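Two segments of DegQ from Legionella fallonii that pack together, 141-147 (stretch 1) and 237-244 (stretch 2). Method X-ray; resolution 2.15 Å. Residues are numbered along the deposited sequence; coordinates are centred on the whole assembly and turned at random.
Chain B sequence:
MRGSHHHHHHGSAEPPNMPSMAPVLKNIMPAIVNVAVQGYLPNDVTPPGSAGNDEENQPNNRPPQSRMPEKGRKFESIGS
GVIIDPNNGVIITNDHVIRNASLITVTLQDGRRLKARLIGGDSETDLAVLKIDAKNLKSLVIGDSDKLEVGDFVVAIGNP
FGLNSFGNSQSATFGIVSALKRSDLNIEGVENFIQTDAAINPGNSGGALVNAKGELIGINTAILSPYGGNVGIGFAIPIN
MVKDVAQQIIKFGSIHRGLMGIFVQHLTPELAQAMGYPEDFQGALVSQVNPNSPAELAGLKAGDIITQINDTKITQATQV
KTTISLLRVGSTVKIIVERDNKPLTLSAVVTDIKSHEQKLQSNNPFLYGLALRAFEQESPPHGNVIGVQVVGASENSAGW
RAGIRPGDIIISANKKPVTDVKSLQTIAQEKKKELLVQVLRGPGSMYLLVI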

# COMPACT_ATOMS: atom_id res chain seq x y z
N VAL B 141 -51.31 32.22 -8.21
CA VAL B 141 -52.42 31.30 -8.37
C VAL B 141 -52.03 29.84 -8.09
O VAL B 141 -51.01 29.33 -8.61
CB VAL B 141 -53.00 31.37 -9.78
CG1 VAL B 141 -54.07 30.30 -9.94
CG2 VAL B 141 -53.55 32.76 -10.07
N ILE B 142 -52.81 29.17 -7.25
CA ILE B 142 -52.56 27.75 -6.99
C ILE B 142 -53.35 26.89 -7.95
O ILE B 142 -54.56 27.06 -8.14
CB ILE B 142 -52.88 27.36 -5.59
CG1 ILE B 142 -51.96 28.13 -4.64
CG2 ILE B 142 -52.64 25.89 -5.43
CD1 ILE B 142 -52.70 28.93 -3.66
N GLY B 143 -52.66 26.01 -8.64
CA GLY B 143 -53.30 25.16 -9.62
C GLY B 143 -53.75 23.83 -9.08
O GLY B 143 -53.69 23.55 -7.87
N ASP B 144 -54.21 23.00 -10.01
CA ASP B 144 -54.65 21.66 -9.69
C ASP B 144 -53.68 20.70 -10.34
O ASP B 144 -53.69 20.54 -11.57
CB ASP B 144 -56.05 21.45 -10.27
CG ASP B 144 -56.61 20.04 -10.01
OD1 ASP B 144 -55.94 19.17 -9.42
OD2 ASP B 144 -57.77 19.81 -10.41
N SER B 145 -52.87 20.05 -9.52
CA SER B 145 -51.88 19.10 -10.02
C SER B 145 -52.49 17.81 -10.56
O SER B 145 -51.80 17.02 -11.25
CB SER B 145 -50.86 18.75 -8.93
OG SER B 145 -51.50 18.30 -7.75
N ASP B 146 -53.77 17.56 -10.26
CA ASP B 146 -54.41 16.38 -10.85
C ASP B 146 -54.61 16.50 -12.36
O ASP B 146 -54.76 15.48 -13.02
CB ASP B 146 -55.74 16.04 -10.18
CG ASP B 146 -55.58 15.47 -8.76
OD1 ASP B 146 -54.56 14.79 -8.48
OD2 ASP B 146 -56.51 15.68 -7.94
N LYS B 147 -54.65 17.74 -12.87
CA LYS B 147 -54.89 18.02 -14.32
C LYS B 147 -53.60 17.93 -15.19
O LYS B 147 -53.64 17.93 -16.45
CB LYS B 147 -55.54 19.42 -14.44
CG LYS B 147 -57.08 19.49 -14.71
CD LYS B 147 -57.91 18.83 -13.64
CE LYS B 147 -59.36 19.40 -13.57
NZ LYS B 147 -60.08 19.18 -14.87
N ILE B 237 -43.09 17.90 -5.66
CA ILE B 237 -44.17 17.34 -4.87
C ILE B 237 -45.45 18.02 -5.32
O ILE B 237 -45.51 19.24 -5.34
CB ILE B 237 -43.94 17.61 -3.38
CG1 ILE B 237 -42.56 17.03 -2.98
CG2 ILE B 237 -45.09 16.99 -2.52
CD1 ILE B 237 -41.91 17.81 -1.83
N PRO B 238 -46.45 17.24 -5.80
CA PRO B 238 -47.60 17.89 -6.44
C PRO B 238 -48.41 18.75 -5.49
O PRO B 238 -48.58 18.42 -4.32
CB PRO B 238 -48.45 16.72 -6.97
CG PRO B 238 -47.95 15.50 -6.28
CD PRO B 238 -46.61 15.79 -5.66
N ILE B 239 -48.88 19.88 -5.99
CA ILE B 239 -49.37 20.90 -5.13
C ILE B 239 -50.62 20.45 -4.36
O ILE B 239 -50.84 20.89 -3.23
CB ILE B 239 -49.69 22.17 -5.93
CG1 ILE B 239 -49.96 23.35 -5.01
CG2 ILE B 239 -50.88 21.93 -6.78
CD1 ILE B 239 -48.82 23.70 -4.16
N ASN B 240 -51.44 19.58 -4.95
CA ASN B 240 -52.70 19.19 -4.29
C ASN B 240 -52.41 18.48 -2.97
O ASN B 240 -53.03 18.75 -1.96
CB ASN B 240 -53.53 18.30 -5.20
CG ASN B 240 -54.23 19.06 -6.28
OD1 ASN B 240 -54.07 20.28 -6.47
ND2 ASN B 240 -55.06 18.34 -7.00
N MET B 241 -51.43 17.59 -2.99
CA MET B 241 -50.95 17.02 -1.77
C MET B 241 -50.33 18.08 -0.87
O MET B 241 -50.54 18.05 0.36
CB MET B 241 -49.91 16.00 -2.08
CG MET B 241 -49.52 15.19 -0.91
SD MET B 241 -48.22 14.06 -1.43
CE MET B 241 -46.83 14.85 -0.62
N VAL B 242 -49.57 19.00 -1.45
CA VAL B 242 -48.98 20.07 -0.65
C VAL B 242 -50.05 20.86 0.12
O VAL B 242 -49.90 21.05 1.30
CB VAL B 242 -48.11 21.03 -1.48
CG1 VAL B 242 -47.66 22.21 -0.62
CG2 VAL B 242 -46.93 20.26 -2.01
N LYS B 243 -51.11 21.31 -0.54
CA LYS B 243 -52.23 22.03 0.09
C LYS B 243 -52.78 21.31 1.33
O LYS B 243 -53.06 21.93 2.38
CB LYS B 243 -53.42 22.17 -0.87
CG LYS B 243 -53.27 23.13 -2.07
CD LYS B 243 -54.61 23.43 -2.86
CE LYS B 243 -55.65 22.26 -2.86
NZ LYS B 243 -56.88 22.53 -3.70
N ASP B 244 -52.92 20.00 1.23
CA ASP B 244 -53.55 19.28 2.30
C ASP B 244 -52.56 18.99 3.45
O ASP B 244 -52.95 19.07 4.64
CB ASP B 244 -54.31 18.09 1.74
CG ASP B 244 -55.36 18.54 0.67
OD1 ASP B 244 -55.09 19.51 -0.09
OD2 ASP B 244 -56.47 17.95 0.60

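The first turn of a helix leaves backbone NH groups without partners from within the helix, and a polar loop packed against it can supply them. DegQ offers a compact example, in which residues 141-147, mostly loop, meet the end of a strand and the start of a helix at 237-244. P238 sits at the N-cap position, and its CA lies 5.7 Å from the CA of S145, the closest CA pair between the stretches.

V141 stays out of reach, so the contact opens with I142, whose CB points toward the helix. Its CG2 lies 3.7 Å from CG1 of I239, an apolar contact, and 4.1 Å from CD of K243, one turn further along, where the aliphatic part of the lysine extends the greasy patch. At G143 the backbone itself makes the contact: its carbonyl O lies 3.4 Å from CG2 of I239.

From here the chemistry turns polar and centres on N240. The CB of D144 points away, yet its carboxylate comes back to the helix, and OD1 accepts a hydrogen bond from ND2 of N240 at 2.7 Å. The same OD1 takes the backbone N of D146 at 2.8 Å, tying the loop's own turn to the contact.

S145, buried and directed toward the helix, binds in two ways. Its OG, with chi1 in the p well, accepts the backbone N of N240 at 3.1 Å, satisfying a first-turn NH that has no carbonyl one turn earlier within the helix. Its backbone N gives a weak bond to OD1 of N240 at 3.3 Å. The amide of N240 thus works as both donor and acceptor. D146 adds a weak bond, its OD2 3.2 Å from ND2 of N240, and K147 makes no contact.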